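Local atomic coordinates of L-lysine 6-oxidase (Marinomonas mediterranea, PDB entry 3WEU), a protein that oxidises the side-chain amine of L-lysine with a cysteine tryptophylquinone cofactor, releasing ammonium and the hydrogen peroxide that makes it antibacterial. Residues S388-F402 against T520-S532. Residues are numbered along the deposited sequence; the frame is centred on the assembly and turned at random.
Sequences SSNFYDLTDNVVEKF and TVNFSEPSVNKAS
The ring of Phe402 meets Val521 obliquely, its CZ 3.6 Å from Val521 CG1, and has CB of Phe523 at its edge; CB of its own neighbour Lys401 lies over one face, offset toward the rim. The Phe391 ring takes the backbone N of Ser388 on one face, while its CZ touches Lys530 CB obliquely. Beside Phe402, the Lys401 chain, extended beyond CG, runs past Val521 CG1 and Asn529 OD1, a long apolar shaft suited to carrying a charge into a ring of carbonyls. There Lys401 NZ donates to Asn522 O (2.9 Å), Glu525 O (2.8 Å) and Val528 O (2.9 Å), entering from above the planes of the first two; Val528 N reaches Glu525 O from the opposite face. Three peptide oxygens thus satisfy a buried ammonium, probably stabilising its charge. Asn522 suits the turn because its amide accepts from Ser524 N and Glu525 N through OD1, while ND2 binds Ser524 OG and Leu572 O. Small enough to fit against the backbone, Ser388 OG accepts from Asn529 N (2.8 Å) and donates in plane to a lone pair of Lys530 O (2.9 Å). Ser389 N adds a nearly straight bond to Ser527 O. An Asx turn at Asn522, followed by a type I beta turn from Glu525 to Val528, shapes the loop joining strands 518-522 and 530-543, and Lys401 fills it within the oxidase's C-terminal family region.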
loop_
_atom_site.group_PDB
_atom_site.type_symbol
_atom_site.label_atom_id
_atom_site.label_comp_id
_atom_site.label_asym_id
_atom_site.label_seq_id
_atom_site.Cartn_x
_atom_site.Cartn_y
_atom_site.Cartn_z
ATOM N N SER A 388 -1.256 -10.313 -24.983
ATOM C CA SER A 388 -1.795 -10.308 -26.324
ATOM C C SER A 388 -0.814 -9.805 -27.346
ATOM O O SER A 388 0.246 -9.256 -27.008
ATOM C CB SER A 388 -3.025 -9.354 -26.339
ATOM O OG SER A 388 -4.066 -9.787 -25.518
ATOM N N SER A 389 -1.201 -9.900 -28.608
ATOM C CA SER A 389 -0.395 -9.433 -29.740
ATOM C C SER A 389 -0.038 -7.966 -29.586
ATOM O O SER A 389 1.026 -7.552 -30.055
ATOM C CB SER A 389 -1.176 -9.598 -31.054
ATOM O OG SER A 389 -2.407 -8.864 -31.061
ATOM N N ASN A 390 -0.931 -7.194 -28.931
ATOM C CA ASN A 390 -0.778 -5.740 -28.847
ATOM C C ASN A 390 -0.314 -5.197 -27.524
ATOM O O ASN A 390 -0.528 -4.036 -27.244
ATOM C CB ASN A 390 -2.048 -5.000 -29.297
ATOM C CG ASN A 390 -3.234 -5.256 -28.396
ATOM O OD1 ASN A 390 -3.314 -6.297 -27.748
ATOM N ND2 ASN A 390 -4.185 -4.357 -28.401
ATOM N N PHE A 391 0.348 -6.022 -26.711
ATOM C CA PHE A 391 0.951 -5.563 -25.454
ATOM C C PHE A 391 2.313 -4.989 -25.703
ATOM O O PHE A 391 2.880 -5.139 -26.804
ATOM C CB PHE A 391 1.110 -6.745 -24.491
ATOM C CG PHE A 391 -0.098 -7.015 -23.621
ATOM C CD1 PHE A 391 -1.390 -6.883 -24.119
ATOM C CD2 PHE A 391 0.096 -7.516 -22.310
ATOM C CE1 PHE A 391 -2.480 -7.166 -23.313
ATOM C CE2 PHE A 391 -0.995 -7.813 -21.496
ATOM C CZ PHE A 391 -2.280 -7.665 -22.023
ATOM N N TYR A 392 2.796 -4.274 -24.703
ATOM C CA TYR A 392 4.152 -3.764 -24.627
ATOM C C TYR A 392 4.474 -2.777 -25.753
ATOM O O TYR A 392 5.601 -2.741 -26.209
ATOM C CB TYR A 392 5.163 -4.911 -24.658
ATOM C CG TYR A 392 4.920 -5.983 -23.618
ATOM C CD1 TYR A 392 4.766 -5.654 -22.274
ATOM C CD2 TYR A 392 4.854 -7.329 -23.983
ATOM C CE1 TYR A 392 4.551 -6.649 -21.302
ATOM C CE2 TYR A 392 4.685 -8.329 -23.026
ATOM C CZ TYR A 392 4.532 -8.009 -21.700
ATOM O OH TYR A 392 4.340 -9.011 -20.746
ATOM N N ASP A 393 3.447 -2.065 -26.224
ATOM C CA ASP A 393 3.537 -1.164 -27.362
ATOM C C ASP A 393 3.947 -1.873 -28.623
ATOM O O ASP A 393 4.461 -1.269 -29.505
ATOM C CB ASP A 393 4.463 0.025 -27.027
ATOM C CG ASP A 393 3.953 0.806 -25.847
ATOM O OD1 ASP A 393 2.728 0.990 -25.699
ATOM O OD2 ASP A 393 4.740 1.238 -25.043
ATOM N N LEU A 394 3.668 -3.175 -28.754
ATOM C CA LEU A 394 3.949 -3.906 -29.948
ATOM C C LEU A 394 2.654 -4.155 -30.679
ATOM O O LEU A 394 1.594 -4.018 -30.116
ATOM C CB LEU A 394 4.527 -5.308 -29.604
ATOM C CG LEU A 394 5.761 -5.272 -28.675
ATOM C CD1 LEU A 394 6.246 -6.688 -28.350
ATOM C CD2 LEU A 394 6.894 -4.454 -29.345
ATOM N N THR A 395 2.722 -4.619 -31.910
ATOM C CA THR A 395 1.508 -5.087 -32.556
ATOM C C THR A 395 1.668 -6.538 -32.953
ATOM O O THR A 395 0.729 -7.143 -33.451
ATOM C CB THR A 395 1.131 -4.250 -33.812
ATOM O OG1 THR A 395 2.247 -4.239 -34.679
ATOM C CG2 THR A 395 0.751 -2.810 -33.467
ATOM N N ASP A 396 2.821 -7.120 -32.705
ATOM C CA ASP A 396 3.077 -8.461 -33.141
ATOM C C ASP A 396 3.791 -9.329 -32.051
ATOM O O ASP A 396 4.604 -10.181 -32.357
ATOM C CB ASP A 396 3.848 -8.494 -34.429
ATOM C CG ASP A 396 5.140 -7.791 -34.349
ATOM O OD1 ASP A 396 5.511 -7.300 -33.276
ATOM O OD2 ASP A 396 5.747 -7.690 -35.421
ATOM N N ASN A 397 3.448 -9.055 -30.800
ATOM C CA ASN A 397 3.926 -9.859 -29.669
ATOM C C ASN A 397 3.549 -11.329 -29.906
ATOM O O ASN A 397 2.397 -11.633 -30.317
ATOM C CB ASN A 397 3.273 -9.326 -28.432
ATOM C CG ASN A 397 3.786 -10.000 -27.173
ATOM O OD1 ASN A 397 5.005 -10.299 -27.023
ATOM N ND2 ASN A 397 2.829 -10.332 -26.287
ATOM N N VAL A 398 4.486 -12.227 -29.672
ATOM C CA VAL A 398 4.254 -13.655 -29.955
ATOM C C VAL A 398 3.339 -14.234 -28.882
ATOM O O VAL A 398 3.604 -14.059 -27.657
ATOM C CB VAL A 398 5.562 -14.410 -29.981
ATOM C CG1 VAL A 398 5.390 -15.925 -30.166
ATOM C CG2 VAL A 398 6.433 -13.883 -31.145
ATOM N N VAL A 399 2.322 -14.935 -29.366
ATOM C CA VAL A 399 1.310 -15.610 -28.522
ATOM C C VAL A 399 1.494 -17.117 -28.695
ATOM O O VAL A 399 1.763 -17.620 -29.771
ATOM C CB VAL A 399 -0.085 -15.206 -28.995
ATOM C CG1 VAL A 399 -1.212 -16.026 -28.391
ATOM C CG2 VAL A 399 -0.280 -13.734 -28.724
ATOM N N GLU A 400 1.344 -17.864 -27.598
ATOM C CA GLU A 400 1.296 -19.322 -27.703
ATOM C C GLU A 400 0.422 -19.822 -26.556
ATOM O O GLU A 400 0.863 -19.970 -25.443
ATOM C CB GLU A 400 2.691 -19.930 -27.670
ATOM C CG GLU A 400 2.643 -21.389 -27.972
ATOM C CD GLU A 400 3.837 -22.126 -27.435
ATOM O OE1 GLU A 400 4.829 -22.252 -28.232
ATOM O OE2 GLU A 400 3.820 -22.581 -26.232
ATOM N N LYS A 401 -0.834 -19.987 -26.837
ATOM C CA LYS A 401 -1.853 -20.072 -25.764
ATOM C C LYS A 401 -1.848 -21.426 -25.068
ATOM O O LYS A 401 -1.958 -21.500 -23.799
ATOM C CB LYS A 401 -3.202 -19.852 -26.339
ATOM C CG LYS A 401 -3.481 -18.433 -26.773
ATOM C CD LYS A 401 -4.935 -18.288 -27.210
ATOM C CE LYS A 401 -5.236 -16.797 -27.443
ATOM N NZ LYS A 401 -6.697 -16.632 -27.676
ATOM N N PHE A 402 -1.768 -22.497 -25.881
ATOM C CA PHE A 402 -1.919 -23.893 -25.394
ATOM C C PHE A 402 -0.782 -24.795 -25.771
ATOM O O PHE A 402 -0.038 -24.544 -26.741
ATOM C CB PHE A 402 -3.258 -24.503 -25.893
ATOM C CG PHE A 402 -4.466 -23.643 -25.544
ATOM C CD1 PHE A 402 -4.915 -23.574 -24.217
ATOM C CD2 PHE A 402 -5.153 -22.948 -26.514
ATOM C CE1 PHE A 402 -5.976 -22.810 -23.857
ATOM C CE2 PHE A 402 -6.228 -22.174 -26.160
ATOM C CZ PHE A 402 -6.656 -22.101 -24.843
ATOM N N THR A 520 -6.517 -18.558 -16.910
ATOM C CA THR A 520 -7.758 -18.519 -17.622
ATOM C C THR A 520 -7.452 -17.950 -19.003
ATOM O O THR A 520 -7.108 -16.761 -19.134
ATOM C CB THR A 520 -8.697 -17.604 -16.763
ATOM O OG1 THR A 520 -8.995 -18.360 -15.549
ATOM C CG2 THR A 520 -9.938 -17.367 -17.451
ATOM N N VAL A 521 -7.563 -18.786 -20.022
ATOM C CA VAL A 521 -7.037 -18.524 -21.384
ATOM C C VAL A 521 -8.181 -18.393 -22.411
ATOM O O VAL A 521 -9.024 -19.292 -22.597
ATOM C CB VAL A 521 -6.085 -19.647 -21.852
ATOM C CG1 VAL A 521 -5.377 -19.236 -23.124
ATOM C CG2 VAL A 521 -5.076 -20.000 -20.726
ATOM N N ASN A 522 -8.206 -17.246 -23.094
ATOM C CA ASN A 522 -9.201 -16.988 -24.118
ATOM C C ASN A 522 -9.021 -18.026 -25.232
ATOM O O ASN A 522 -7.865 -18.304 -25.632
ATOM C CB ASN A 522 -8.979 -15.592 -24.752
ATOM C CG ASN A 522 -9.796 -15.430 -25.997
ATOM O OD1 ASN A 522 -9.327 -15.671 -27.088
ATOM N ND2 ASN A 522 -11.063 -15.200 -25.816
ATOM N N PHE A 523 -10.109 -18.488 -25.826
ATOM C CA PHE A 523 -9.934 -19.381 -26.950
ATOM C C PHE A 523 -10.722 -18.987 -28.222
ATOM O O PHE A 523 -10.993 -19.820 -29.075
ATOM C CB PHE A 523 -10.226 -20.802 -26.556
ATOM C CG PHE A 523 -11.592 -21.038 -25.989
ATOM C CD1 PHE A 523 -12.598 -21.524 -26.784
ATOM C CD2 PHE A 523 -11.835 -20.921 -24.628
ATOM C CE1 PHE A 523 -13.863 -21.832 -26.283
ATOM C CE2 PHE A 523 -13.107 -21.206 -24.113
ATOM C CZ PHE A 523 -14.126 -21.646 -24.941
ATOM N N SER A 524 -11.075 -17.732 -28.344
ATOM C CA SER A 524 -11.941 -17.278 -29.470
ATOM C C SER A 524 -11.190 -16.402 -30.437
ATOM O O SER A 524 -11.552 -16.298 -31.602
ATOM C CB SER A 524 -13.148 -16.498 -28.958
ATOM O OG SER A 524 -12.749 -15.368 -28.213
ATOM N N GLU A 525 -10.152 -15.725 -29.977
ATOM C CA GLU A 525 -9.426 -14.753 -30.817
ATOM C C GLU A 525 -7.944 -15.054 -30.684
ATOM O O GLU A 525 -7.316 -14.759 -29.639
ATOM C CB GLU A 525 -9.676 -13.317 -30.347
ATOM C CG GLU A 525 -11.087 -12.813 -30.704
ATOM C CD GLU A 525 -11.192 -12.519 -32.209
ATOM O OE1 GLU A 525 -10.196 -12.624 -32.962
ATOM O OE2 GLU A 525 -12.311 -12.303 -32.613
ATOM N N PRO A 526 -7.356 -15.617 -31.749
ATOM C CA PRO A 526 -5.984 -16.102 -31.650
ATOM C C PRO A 526 -4.961 -15.071 -31.226
ATOM O O PRO A 526 -3.941 -15.417 -30.597
ATOM C CB PRO A 526 -5.694 -16.533 -33.077
ATOM C CG PRO A 526 -7.038 -17.080 -33.567
ATOM C CD PRO A 526 -8.067 -16.155 -32.945
ATOM N N SER A 527 -5.191 -13.788 -31.552
ATOM C CA SER A 527 -4.210 -12.741 -31.224
ATOM C C SER A 527 -4.394 -12.081 -29.830
ATOM O O SER A 527 -3.588 -11.276 -29.394
ATOM C CB SER A 527 -4.258 -11.658 -32.365
ATOM O OG SER A 527 -5.492 -10.959 -32.219
ATOM N N VAL A 528 -5.399 -12.507 -29.086
ATOM C CA VAL A 528 -5.784 -11.902 -27.825
ATOM C C VAL A 528 -5.650 -12.877 -26.651
ATOM O O VAL A 528 -6.239 -13.972 -26.674
ATOM C CB VAL A 528 -7.221 -11.481 -27.878
ATOM C CG1 VAL A 528 -7.610 -10.887 -26.521
ATOM C CG2 VAL A 528 -7.404 -10.393 -28.987
ATOM N N ASN A 529 -4.850 -12.494 -25.669
ATOM C CA ASN A 529 -4.925 -13.171 -24.346
ATOM C C ASN A 529 -5.756 -12.364 -23.338
ATOM O O ASN A 529 -6.531 -12.934 -22.610
ATOM C CB ASN A 529 -3.537 -13.492 -23.804
ATOM C CG ASN A 529 -2.987 -14.781 -24.363
ATOM O OD1 ASN A 529 -3.685 -15.761 -24.401
ATOM N ND2 ASN A 529 -1.737 -14.795 -24.776
ATOM N N LYS A 530 -5.560 -11.051 -23.296
ATOM C CA LYS A 530 -6.226 -10.171 -22.318
ATOM C C LYS A 530 -6.788 -8.951 -23.071
ATOM O O LYS A 530 -6.266 -8.556 -24.117
ATOM C CB LYS A 530 -5.264 -9.752 -21.165
ATOM C CG LYS A 530 -4.880 -10.973 -20.394
ATOM C CD LYS A 530 -4.577 -10.846 -18.981
ATOM C CE LYS A 530 -3.885 -12.100 -18.534
ATOM N NZ LYS A 530 -3.189 -11.577 -17.379
ATOM N N ALA A 531 -7.834 -8.386 -22.518
ATOM C CA ALA A 531 -8.459 -7.194 -23.091
ATOM C C ALA A 531 -8.889 -6.345 -21.939
ATOM O O ALA A 531 -8.924 -6.840 -20.757
ATOM C CB ALA A 531 -9.661 -7.630 -23.838
ATOM N N SER A 532 -9.291 -5.098 -22.226
ATOM C CA SER A 532 -9.908 -4.315 -21.131
ATOM C C SER A 532 -11.352 -4.715 -21.080
ATOM O O SER A 532 -11.949 -5.131 -22.076
ATOM C CB SER A 532 -9.744 -2.822 -21.377
ATOM O OG SER A 532 -10.477 -2.521 -22.531
HETATM O O HOH W 1 -5.467 -7.615 -26.761
#